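Long-range contacts in guanylate kinase (Stenotrophomonas maltophilia, PDB 6WCT), which catalyses transfer of a phosphate group from ATP to GMP, giving ADP and GDP, and probably serves the recycling of GMP: residues R58-G63 and Y70-A75; D86-A91 and Q125-L130; T134-I139 and N177-V182. All coordinates share one frame; numbering follows the deposited sequence.

Interaction 1 (R58-G63 and Y70-A75); sequences RAMRPG and YHFVSA. With 5GP (guanosine-5'-monophosphate), chain E.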
loop_
_atom_site.group_PDB
_atom_site.type_symbol
_atom_site.label_atom_id
_atom_site.label_comp_id
_atom_site.label_asym_id
_atom_site.label_seq_id
_atom_site.Cartn_x
_atom_site.Cartn_y
_atom_site.Cartn_z
ATOM N N ARG A 58 -18.272 -26.174 11.131
ATOM C CA ARG A 58 -17.291 -26.994 11.823
ATOM C C ARG A 58 -17.553 -26.969 13.327
ATOM O O ARG A 58 -18.190 -26.055 13.864
ATOM C CB ARG A 58 -15.863 -26.538 11.505
ATOM C CG ARG A 58 -15.342 -25.320 12.271
ATOM C CD ARG A 58 -13.847 -25.531 12.499
ATOM N NE ARG A 58 -13.065 -24.335 12.802
ATOM C CZ ARG A 58 -13.018 -23.767 14.001
ATOM N NH1 ARG A 58 -13.744 -24.262 14.998
ATOM N NH2 ARG A 58 -12.253 -22.705 14.205
ATOM N N ALA A 59 -17.100 -28.021 13.999
ATOM C CA ALA A 59 -17.280 -28.135 15.440
ATOM C C ALA A 59 -16.443 -27.094 16.175
ATOM O O ALA A 59 -15.353 -26.721 15.743
ATOM C CB ALA A 59 -16.916 -29.546 15.917
ATOM N N MET A 60 -16.964 -26.635 17.307
ATOM C CA MET A 60 -16.260 -25.671 18.138
ATOM C C MET A 60 -15.006 -26.297 18.733
ATOM O O MET A 60 -15.009 -27.455 19.155
ATOM C CB MET A 60 -17.176 -25.205 19.273
ATOM C CG MET A 60 -18.322 -24.303 18.846
ATOM S SD MET A 60 -19.331 -23.816 20.258
ATOM C CE MET A 60 -18.265 -22.541 20.915
ATOM N N ARG A 61 -13.931 -25.561 18.699
ATOM C CA ARG A 61 -12.706 -25.978 19.352
ATOM C C ARG A 61 -12.612 -25.354 20.740
ATOM O O ARG A 61 -13.271 -24.349 21.025
ATOM C CB ARG A 61 -11.492 -25.599 18.487
ATOM C CG ARG A 61 -11.628 -26.086 17.050
ATOM C CD ARG A 61 -10.583 -25.492 16.107
ATOM N NE ARG A 61 -10.690 -26.096 14.785
ATOM C CZ ARG A 61 -10.145 -25.604 13.677
ATOM N NH1 ARG A 61 -9.432 -24.488 13.715
ATOM N NH2 ARG A 61 -10.312 -26.238 12.523
ATOM N N PRO A 62 -11.836 -25.952 21.646
ATOM C CA PRO A 62 -11.699 -25.384 22.994
ATOM C C PRO A 62 -11.215 -23.939 22.966
ATOM O O PRO A 62 -10.342 -23.560 22.178
ATOM C CB PRO A 62 -10.683 -26.314 23.664
ATOM C CG PRO A 62 -10.888 -27.623 22.975
ATOM C CD PRO A 62 -11.168 -27.261 21.536
ATOM N N GLY A 63 -11.829 -23.118 23.813
ATOM C CA GLY A 63 -11.513 -21.713 23.896
ATOM C C GLY A 63 -12.354 -20.834 23.000
ATOM O O GLY A 63 -12.384 -19.615 23.197
ATOM N N TYR A 70 -16.890 -17.187 15.825
ATOM C CA TYR A 70 -17.690 -17.612 14.687
ATOM C C TYR A 70 -19.140 -17.639 15.132
ATOM O O TYR A 70 -19.436 -17.759 16.321
ATOM C CB TYR A 70 -17.305 -19.024 14.184
ATOM C CG TYR A 70 -16.012 -19.166 13.403
ATOM C CD1 TYR A 70 -15.988 -18.960 12.041
ATOM C CD2 TYR A 70 -14.813 -19.496 14.034
ATOM C CE1 TYR A 70 -14.805 -19.100 11.301
ATOM C CE2 TYR A 70 -13.615 -19.628 13.308
ATOM C CZ TYR A 70 -13.635 -19.422 11.935
ATOM O OH TYR A 70 -12.503 -19.547 11.168
ATOM N N HIS A 71 -20.042 -17.616 14.168
ATOM C CA HIS A 71 -21.396 -18.088 14.418
ATOM C C HIS A 71 -21.397 -19.564 14.031
ATOM O O HIS A 71 -21.405 -19.909 12.846
ATOM C CB HIS A 71 -22.415 -17.280 13.624
ATOM C CG HIS A 71 -22.445 -15.829 13.987
ATOM N ND1 HIS A 71 -22.915 -15.375 15.200
ATOM C CD2 HIS A 71 -22.032 -14.731 13.310
ATOM C CE1 HIS A 71 -22.814 -14.057 15.245
ATOM N NE2 HIS A 71 -22.281 -13.641 14.110
ATOM N N PHE A 72 -21.349 -20.439 15.028
ATOM C CA PHE A 72 -21.335 -21.870 14.771
ATOM C C PHE A 72 -22.754 -22.359 14.562
ATOM O O PHE A 72 -23.617 -22.141 15.409
ATOM C CB PHE A 72 -20.703 -22.637 15.924
ATOM C CG PHE A 72 -19.256 -22.326 16.140
ATOM C CD1 PHE A 72 -18.882 -21.295 16.993
ATOM C CD2 PHE A 72 -18.270 -23.075 15.513
ATOM C CE1 PHE A 72 -17.539 -21.004 17.207
ATOM C CE2 PHE A 72 -16.917 -22.794 15.717
ATOM C CZ PHE A 72 -16.549 -21.762 16.561
ATOM N N VAL A 73 -23.004 -23.008 13.429
ATOM C CA VAL A 73 -24.314 -23.561 13.131
ATOM C C VAL A 73 -24.132 -24.997 12.656
ATOM O O VAL A 73 -23.016 -25.479 12.475
ATOM C CB VAL A 73 -25.075 -22.734 12.085
ATOM C CG1 VAL A 73 -25.345 -21.347 12.633
ATOM C CG2 VAL A 73 -24.313 -22.703 10.763
ATOM N N SER A 74 -25.250 -25.691 12.488
ATOM C CA SER A 74 -25.194 -27.039 11.962
ATOM C C SER A 74 -24.898 -26.995 10.468
ATOM O O SER A 74 -25.054 -25.961 9.814
ATOM C CB SER A 74 -26.512 -27.764 12.213
ATOM O OG SER A 74 -27.537 -27.230 11.391
ATOM N N ALA A 75 -24.438 -28.129 9.931
ATOM C CA ALA A 75 -24.237 -28.206 8.489
ATOM C C ALA A 75 -25.561 -28.034 7.755
ATOM O O ALA A 75 -25.629 -27.332 6.738
ATOM C CB ALA A 75 -23.571 -29.528 8.116
HETATM P P 5GP E . -10.294 -22.176 11.182
HETATM O O1P 5GP E . -10.906 -21.173 12.128
HETATM O O2P 5GP E . -8.992 -22.813 11.666
HETATM O O3P 5GP E . -11.234 -23.262 10.723
HETATM O "O5'" 5GP E . -9.966 -21.415 9.843
HETATM C "C5'" 5GP E . -9.755 -22.130 8.643
HETATM C "C4'" 5GP E . -9.700 -21.183 7.483
HETATM O "O4'" 5GP E . -11.049 -20.763 7.152
HETATM C "C3'" 5GP E . -8.909 -19.890 7.758
HETATM O "O3'" 5GP E . -8.099 -19.565 6.636
HETATM C "C2'" 5GP E . -9.999 -18.835 7.868
HETATM O "O2'" 5GP E . -9.599 -17.529 7.518
HETATM C "C1'" 5GP E . -11.030 -19.386 6.901
HETATM N N9 5GP E . -12.361 -18.834 7.085
HETATM C C8 5GP E . -12.857 -18.275 8.234
HETATM N N7 5GP E . -14.006 -17.676 8.061
HETATM C C5 5GP E . -14.291 -17.867 6.718
HETATM C C6 5GP E . -15.364 -17.407 5.935
HETATM O O6 5GP E . -16.305 -16.716 6.319
HETATM N N1 5GP E . -15.244 -17.781 4.607
HETATM C C2 5GP E . -14.204 -18.512 4.087
HETATM N N2 5GP E . -14.229 -18.764 2.772
HETATM N N3 5GP E . -13.187 -18.952 4.821
HETATM C C4 5GP E . -13.289 -18.592 6.111
HETATM O O HOH W 1 -20.901 -25.658 14.331
#
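R58 and F72 mark the closest backbone approach, with CA atoms 7.2 Å apart, and the loop 58-63 passes the short strand 71-72 without a direct hydrogen bond between them; one water bridges the gap by donating to both R58 O and V73 O. M60 and F72 make the apolar part of the contact. CG of M60 sits almost squarely over the middle of the F72 ring, 3.4 Å from its centroid and 8° off the normal, a CH-pi contact, and SD lies farther out over the same face as a Met-aromatic contact. CB of Y70 lies over the opposite face, near its rim, while R58 O meets the ring edge in plane at CD2. The R58 side chain starts away from the strand, with CG between the backbone N and the carbonyl carbon (chi1 80°), but bends at chi2, and NH2 ends 3.5 Å from Y70 CE2. There it meets the phosphate of GMP with two nearly straight bonds: NE to O3P at 3.0 Å, 171° at the hydrogen, and NH2 to O1P. NH1 donates to A59 O, close to the guanidinium plane, and NH2 also forms a salt bridge with E64. The R61 guanidinium lies against that of R58, each NE over the centre of the other group, and gives NH1 to O2P at 2.7 Å. The hydroxyl of Y70 adds a very short bond to O1P. Two guanidiniums so close would repel each other; the phosphate and E64 probably offset that charge, consistent with a site that gathers positive charge round the phosphate of GMP.

Interaction 2 (D86-A91 and Q125-L130); sequences DFFEHA and QQVRQL. With 5GP (guanosine-5'-monophosphate), chain E.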
loop_
_atom_site.group_PDB
_atom_site.type_symbol
_atom_site.label_atom_id
_atom_site.label_comp_id
_atom_site.label_asym_id
_atom_site.label_seq_id
_atom_site.Cartn_x
_atom_site.Cartn_y
_atom_site.Cartn_z
ATOM N N ASP A 86 -28.130 -16.666 1.558
ATOM C CA ASP A 86 -27.721 -15.797 2.658
ATOM C C ASP A 86 -26.243 -15.398 2.618
ATOM O O ASP A 86 -25.863 -14.427 3.277
ATOM C CB ASP A 86 -28.003 -16.490 3.999
ATOM C CG ASP A 86 -29.491 -16.779 4.217
ATOM O OD1 ASP A 86 -30.340 -16.033 3.684
ATOM O OD2 ASP A 86 -29.810 -17.769 4.910
ATOM N N PHE A 87 -25.400 -16.094 1.861
ATOM C CA PHE A 87 -23.958 -15.871 1.952
ATOM C C PHE A 87 -23.427 -14.985 0.828
ATOM O O PHE A 87 -23.658 -15.257 -0.356
ATOM C CB PHE A 87 -23.216 -17.203 1.972
ATOM C CG PHE A 87 -23.412 -17.955 3.245
ATOM C CD1 PHE A 87 -22.985 -17.426 4.449
ATOM C CD2 PHE A 87 -24.052 -19.186 3.237
ATOM C CE1 PHE A 87 -23.179 -18.115 5.623
ATOM C CE2 PHE A 87 -24.250 -19.879 4.404
ATOM C CZ PHE A 87 -23.820 -19.342 5.605
ATOM N N PHE A 88 -22.691 -13.941 1.217
ATOM C CA PHE A 88 -21.928 -13.133 0.268
ATOM C C PHE A 88 -20.890 -13.983 -0.463
ATOM O O PHE A 88 -20.756 -13.918 -1.691
ATOM C CB PHE A 88 -21.278 -11.979 1.042
ATOM C CG PHE A 88 -20.431 -11.060 0.214
ATOM C CD1 PHE A 88 -20.999 -10.213 -0.719
ATOM C CD2 PHE A 88 -19.059 -10.997 0.425
ATOM C CE1 PHE A 88 -20.205 -9.351 -1.465
ATOM C CE2 PHE A 88 -18.260 -10.136 -0.308
ATOM C CZ PHE A 88 -18.832 -9.312 -1.257
ATOM N N GLU A 89 -20.146 -14.784 0.289
ATOM C CA GLU A 89 -19.278 -15.825 -0.224
ATOM C C GLU A 89 -19.336 -16.970 0.768
ATOM O O GLU A 89 -19.610 -16.772 1.956
ATOM C CB GLU A 89 -17.817 -15.359 -0.408
ATOM C CG GLU A 89 -17.087 -14.905 0.885
ATOM C CD GLU A 89 -16.638 -16.046 1.813
ATOM O OE1 GLU A 89 -16.646 -15.862 3.057
ATOM O OE2 GLU A 89 -16.283 -17.128 1.317
ATOM N N HIS A 90 -19.075 -18.170 0.281
ATOM C CA HIS A 90 -18.998 -19.307 1.177
ATOM C C HIS A 90 -18.150 -20.352 0.495
ATOM O O HIS A 90 -17.997 -20.348 -0.726
ATOM C CB HIS A 90 -20.385 -19.846 1.537
ATOM C CG HIS A 90 -21.061 -20.556 0.408
ATOM N ND1 HIS A 90 -21.807 -19.893 -0.539
ATOM C CD2 HIS A 90 -21.096 -21.867 0.070
ATOM C CE1 HIS A 90 -22.285 -20.768 -1.409
ATOM N NE2 HIS A 90 -21.868 -21.973 -1.061
ATOM N N ALA A 91 -17.569 -21.226 1.301
ATOM C CA ALA A 91 -16.669 -22.206 0.733
ATOM C C ALA A 91 -16.562 -23.395 1.667
ATOM O O ALA A 91 -16.762 -23.290 2.879
ATOM C CB ALA A 91 -15.294 -21.597 0.461
ATOM N N GLN A 125 -11.246 -15.413 -3.635
ATOM C CA GLN A 125 -11.484 -15.423 -5.074
ATOM C C GLN A 125 -12.922 -15.057 -5.400
ATOM O O GLN A 125 -13.176 -14.312 -6.354
ATOM C CB GLN A 125 -11.143 -16.789 -5.656
ATOM C CG GLN A 125 -9.662 -17.056 -5.679
ATOM C CD GLN A 125 -9.325 -18.236 -6.550
ATOM O OE1 GLN A 125 -10.219 -18.932 -7.056
ATOM N NE2 GLN A 125 -8.032 -18.471 -6.741
ATOM N N GLN A 126 -13.886 -15.602 -4.649
ATOM C CA GLN A 126 -15.278 -15.211 -4.883
ATOM C C GLN A 126 -15.468 -13.725 -4.628
ATOM O O GLN A 126 -16.191 -13.051 -5.364
ATOM C CB GLN A 126 -16.248 -16.026 -4.026
ATOM C CG GLN A 126 -16.197 -17.522 -4.262
ATOM C CD GLN A 126 -16.995 -18.299 -3.228
ATOM O OE1 GLN A 126 -18.067 -17.862 -2.796
ATOM N NE2 GLN A 126 -16.488 -19.470 -2.844
ATOM N N VAL A 127 -14.825 -13.192 -3.587
ATOM C CA VAL A 127 -15.004 -11.778 -3.278
ATOM C C VAL A 127 -14.387 -10.913 -4.364
ATOM O O VAL A 127 -14.978 -9.905 -4.774
ATOM C CB VAL A 127 -14.421 -11.432 -1.891
ATOM C CG1 VAL A 127 -14.488 -9.937 -1.665
ATOM C CG2 VAL A 127 -15.185 -12.148 -0.783
ATOM N N ARG A 128 -13.207 -11.303 -4.872
ATOM C CA ARG A 128 -12.539 -10.504 -5.899
ATOM C C ARG A 128 -13.419 -10.335 -7.131
ATOM O O ARG A 128 -13.424 -9.266 -7.752
ATOM C CB ARG A 128 -11.198 -11.133 -6.290
ATOM C CG ARG A 128 -10.022 -10.715 -5.403
ATOM C CD ARG A 128 -8.673 -11.326 -5.829
ATOM N NE ARG A 128 -7.776 -11.448 -4.664
ATOM C CZ ARG A 128 -7.542 -12.581 -4.008
ATOM N NH1 ARG A 128 -6.739 -12.598 -2.939
ATOM N NH2 ARG A 128 -8.128 -13.703 -4.401
ATOM N N GLN A 129 -14.166 -11.379 -7.505
ATOM C CA GLN A 129 -15.049 -11.284 -8.669
ATOM C C GLN A 129 -16.291 -10.462 -8.365
ATOM O O GLN A 129 -16.904 -9.923 -9.291
ATOM C CB GLN A 129 -15.445 -12.678 -9.161
ATOM N N LEU A 130 -16.676 -10.373 -7.087
ATOM C CA LEU A 130 -17.850 -9.604 -6.696
ATOM C C LEU A 130 -17.472 -8.133 -6.523
ATOM O O LEU A 130 -18.186 -7.242 -6.990
ATOM C CB LEU A 130 -18.439 -10.180 -5.401
ATOM C CG LEU A 130 -19.146 -11.540 -5.454
ATOM C CD1 LEU A 130 -19.435 -12.037 -4.048
ATOM C CD2 LEU A 130 -20.428 -11.503 -6.265
HETATM P P 5GP E . -10.294 -22.176 11.182
HETATM O O1P 5GP E . -10.906 -21.173 12.128
HETATM O O2P 5GP E . -8.992 -22.813 11.666
HETATM O O3P 5GP E . -11.234 -23.262 10.723
HETATM O "O5'" 5GP E . -9.966 -21.415 9.843
HETATM C "C5'" 5GP E . -9.755 -22.130 8.643
HETATM C "C4'" 5GP E . -9.700 -21.183 7.483
HETATM O "O4'" 5GP E . -11.049 -20.763 7.152
HETATM C "C3'" 5GP E . -8.909 -19.890 7.758
HETATM O "O3'" 5GP E . -8.099 -19.565 6.636
HETATM C "C2'" 5GP E . -9.999 -18.835 7.868
HETATM O "O2'" 5GP E . -9.599 -17.529 7.518
HETATM C "C1'" 5GP E . -11.030 -19.386 6.901
HETATM N N9 5GP E . -12.361 -18.834 7.085
HETATM C C8 5GP E . -12.857 -18.275 8.234
HETATM N N7 5GP E . -14.006 -17.676 8.061
HETATM C C5 5GP E . -14.291 -17.867 6.718
HETATM C C6 5GP E . -15.364 -17.407 5.935
HETATM O O6 5GP E . -16.305 -16.716 6.319
HETATM N N1 5GP E . -15.244 -17.781 4.607
HETATM C C2 5GP E . -14.204 -18.512 4.087
HETATM N N2 5GP E . -14.229 -18.764 2.772
HETATM N N3 5GP E . -13.187 -18.952 4.821
HETATM C C4 5GP E . -13.289 -18.592 6.111
#
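Q126 and H90 carry the polar part of the contact, where helix 121-130 lies against the corner that the chain turns at F88 and E89; the nearest CA atoms, of E89 and Q126, are 6.2 Å apart. Two hydrogen bonds join the Q126 carboxamide to the backbone of H90. NE2 donates to H90 O at 2.7 Å, with that oxygen close to the amide plane of Q126, and OE1 accepts the H90 N-H over a longer 3.3 Å, the donor tilted 30° from the carbonyl plane. Because one amide serves both the N-H and the C=O of a single residue, this pairing favours the modelled orientation of the amide. Apolar contacts fill the other end. F88 CG lies anti to its backbone N (chi1 179°), and the ring reaches both V127 and L130: CD1 of L130 rests over one face, offset toward the rim and 4.0 Å from the centroid, while V127 CG2 touches CE2 at 3.7 Å. V127 CG2 also packs against CG of E89, and L24 adjoins both F88 and V127. Ligand bonds come from E89, whose chain bends at chi2 (76°). Its OE1 accepts N1 of the guanine at 2.8 Å and its OE2 accepts N2 at 3.0 Å, a paired arrangement that reads the Watson-Crick edge of the base; T100 also hydrogen-bonds OE1, and CB of A91 lies near N2. This is the guanine-recognition part of the GMP site of guanylate kinases; here the helix holds the H90 backbone on one side of the guanine-binding glutamate and packs against the F88 ring on the other.

Interaction 3 (T134-I139 and N177-V182); sequences TVTVFI and NEFDYV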
loop_
_atom_site.group_PDB
_atom_site.type_symbol
_atom_site.label_atom_id
_atom_site.label_comp_id
_atom_site.label_asym_id
_atom_site.label_seq_id
_atom_site.Cartn_x
_atom_site.Cartn_y
_atom_site.Cartn_z
ATOM N N THR A 134 -11.120 -4.748 -4.019
ATOM C CA THR A 134 -10.827 -5.280 -2.695
ATOM C C THR A 134 -9.324 -5.263 -2.445
ATOM O O THR A 134 -8.531 -5.590 -3.321
ATOM C CB THR A 134 -11.370 -6.707 -2.565
ATOM O OG1 THR A 134 -12.795 -6.702 -2.739
ATOM C CG2 THR A 134 -11.072 -7.269 -1.224
ATOM N N VAL A 135 -8.926 -4.867 -1.243
ATOM C CA VAL A 135 -7.522 -4.853 -0.847
ATOM C C VAL A 135 -7.260 -6.152 -0.091
ATOM O O VAL A 135 -7.849 -6.381 0.966
ATOM C CB VAL A 135 -7.200 -3.628 0.024
ATOM C CG1 VAL A 135 -5.749 -3.703 0.571
ATOM C CG2 VAL A 135 -7.395 -2.360 -0.768
ATOM N N THR A 136 -6.358 -6.995 -0.606
ATOM C CA THR A 136 -6.166 -8.337 -0.049
ATOM C C THR A 136 -4.737 -8.507 0.466
ATOM O O THR A 136 -3.783 -8.123 -0.211
ATOM C CB THR A 136 -6.507 -9.417 -1.082
ATOM O OG1 THR A 136 -5.571 -9.352 -2.152
ATOM C CG2 THR A 136 -7.943 -9.204 -1.678
ATOM N N VAL A 137 -4.606 -9.071 1.669
ATOM C CA VAL A 137 -3.334 -9.224 2.369
ATOM C C VAL A 137 -3.178 -10.670 2.827
ATOM O O VAL A 137 -4.110 -11.247 3.393
ATOM C CB VAL A 137 -3.246 -8.293 3.596
ATOM C CG1 VAL A 137 -1.859 -8.423 4.275
ATOM C CG2 VAL A 137 -3.603 -6.833 3.230
ATOM N N PHE A 138 -1.987 -11.243 2.648
ATOM C CA PHE A 138 -1.722 -12.578 3.170
ATOM C C PHE A 138 -0.659 -12.498 4.255
ATOM O O PHE A 138 0.355 -11.813 4.097
ATOM C CB PHE A 138 -1.254 -13.566 2.086
ATOM C CG PHE A 138 -1.527 -15.010 2.449
ATOM C CD1 PHE A 138 -0.649 -15.720 3.240
ATOM C CD2 PHE A 138 -2.686 -15.638 2.019
ATOM C CE1 PHE A 138 -0.920 -17.033 3.590
ATOM C CE2 PHE A 138 -2.958 -16.949 2.361
ATOM C CZ PHE A 138 -2.075 -17.647 3.150
ATOM N N ILE A 139 -0.894 -13.199 5.359
ATOM C CA ILE A 139 0.041 -13.190 6.485
ATOM C C ILE A 139 0.649 -14.575 6.582
ATOM O O ILE A 139 -0.070 -15.579 6.665
ATOM C CB ILE A 139 -0.634 -12.748 7.793
ATOM C CG1 ILE A 139 -1.170 -11.313 7.619
ATOM C CG2 ILE A 139 0.336 -12.840 8.957
ATOM C CD1 ILE A 139 -1.759 -10.678 8.861
ATOM N N ASN A 177 0.031 -16.299 -3.593
ATOM C CA ASN A 177 0.329 -15.427 -4.721
ATOM C C ASN A 177 -0.890 -14.679 -5.237
ATOM O O ASN A 177 -0.724 -13.749 -6.027
ATOM C CB ASN A 177 0.956 -16.222 -5.867
ATOM C CG ASN A 177 1.697 -15.354 -6.823
ATOM O OD1 ASN A 177 2.652 -14.688 -6.456
ATOM N ND2 ASN A 177 1.244 -15.333 -8.077
ATOM N N GLU A 178 -2.100 -15.043 -4.823
ATOM C CA GLU A 178 -3.286 -14.350 -5.303
ATOM C C GLU A 178 -3.530 -13.014 -4.600
ATOM O O GLU A 178 -4.439 -12.276 -5.003
ATOM C CB GLU A 178 -4.500 -15.270 -5.155
ATOM C CG GLU A 178 -4.368 -16.502 -6.027
ATOM C CD GLU A 178 -5.170 -17.685 -5.545
ATOM O OE1 GLU A 178 -6.078 -17.489 -4.721
ATOM O OE2 GLU A 178 -4.892 -18.818 -6.010
ATOM N N PHE A 179 -2.713 -12.666 -3.610
ATOM C CA PHE A 179 -2.954 -11.532 -2.737
ATOM C C PHE A 179 -2.042 -10.353 -3.077
ATOM O O PHE A 179 -0.943 -10.525 -3.615
ATOM C CB PHE A 179 -2.795 -11.976 -1.275
ATOM C CG PHE A 179 -3.895 -12.917 -0.826
ATOM C CD1 PHE A 179 -3.898 -14.249 -1.228
ATOM C CD2 PHE A 179 -4.950 -12.462 -0.063
ATOM C CE1 PHE A 179 -4.918 -15.112 -0.849
ATOM C CE2 PHE A 179 -5.987 -13.327 0.330
ATOM C CZ PHE A 179 -5.971 -14.645 -0.070
ATOM N N ASP A 180 -2.530 -9.132 -2.794
ATOM C CA ASP A 180 -1.762 -7.941 -3.183
ATOM C C ASP A 180 -0.529 -7.751 -2.304
ATOM O O ASP A 180 0.526 -7.303 -2.779
ATOM C CB ASP A 180 -2.630 -6.695 -3.105
ATOM C CG ASP A 180 -3.894 -6.815 -3.960
ATOM O OD1 ASP A 180 -3.754 -7.062 -5.174
ATOM O OD2 ASP A 180 -5.006 -6.634 -3.415
ATOM N N TYR A 181 -0.657 -8.042 -1.020
ATOM C CA TYR A 181 0.398 -7.778 -0.044
ATOM C C TYR A 181 0.675 -9.051 0.726
ATOM O O TYR A 181 -0.191 -9.921 0.842
ATOM C CB TYR A 181 0.012 -6.681 0.963
ATOM C CG TYR A 181 -0.261 -5.370 0.302
ATOM C CD1 TYR A 181 0.764 -4.463 0.057
ATOM C CD2 TYR A 181 -1.540 -5.049 -0.108
ATOM C CE1 TYR A 181 0.505 -3.254 -0.580
ATOM C CE2 TYR A 181 -1.809 -3.862 -0.725
ATOM C CZ TYR A 181 -0.794 -2.964 -0.960
ATOM O OH TYR A 181 -1.106 -1.789 -1.602
ATOM N N VAL A 182 1.902 -9.153 1.235
ATOM C CA VAL A 182 2.314 -10.282 2.045
ATOM C C VAL A 182 3.001 -9.712 3.270
ATOM O O VAL A 182 3.872 -8.850 3.139
ATOM C CB VAL A 182 3.238 -11.234 1.262
ATOM C CG1 VAL A 182 3.772 -12.330 2.161
ATOM C CG2 VAL A 182 2.457 -11.851 0.063
#
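F138 and F179 meet edge-to-face: the CD2 edge of F138 points at the face of F179, with centroids 5.2 Å apart and planes at 69°. F138 CD2 comes down toward the rim of that face, 3.7 Å from F179 CE1. F179, with CG anti to its carbonyl carbon (chi1 -69°), also has CD2 against CB of T136, and R128 makes a cation-pi contact with its ring. The D180 side chain crosses that of T136 at a slant, its carboxylate end coming nearest. Its OD2 accepts the T136 N-H at 3.1 Å, approached on the anti side of the carboxylate, while T136 OG1 accepts D180 N at 3.1 Å. The side chain and backbone of each residue thus answer those of the other, just ahead of the strand pairing. Beyond them strands 135-140 and 181-184 run parallel. Y181 N donates to T136 O at 3.2 Å, and F138 N to Y181 O at 2.9 Å with 166° at the hydrogen. Y181 shares the face of V137, its CB near V137 CG1 and its CE2 near V135 CG1, next to I198 of helix 188-203; V182 lies with F138 on the other face. The second subunit takes up outer backbone groups, R206 of that subunit bonding F179 O and its Q209 bonding V182 O. The chemistry therefore implies an edge strand fixed twice, by its parallel neighbour with the T136-D180 pair at its start, and by the dimer partner.

In the fold
Interaction 3 is the buried one, joining neighbouring strands of the central parallel sheet by backbone bonds and an aromatic pair. Interactions 1 and 2 are only partly buried, and both reach the smaller mixed sheet, where they meet opposite ends of the same nucleotide: interaction 1 answers the phosphate with two arginines and a tyrosine hydroxyl, interaction 2 the guanine with a carboxylate. Their centres lie about 20 Å apart, without touching. Interactions 2 and 3 touch through Q125, which makes a weak hydrogen bond to E178, and R128; helix 121-130 also precedes strand 135-140 in the chain. Interaction 1 lies farthest from the chain's centre, about 18 Å between centres, and interaction 3 alone contacts the second subunit.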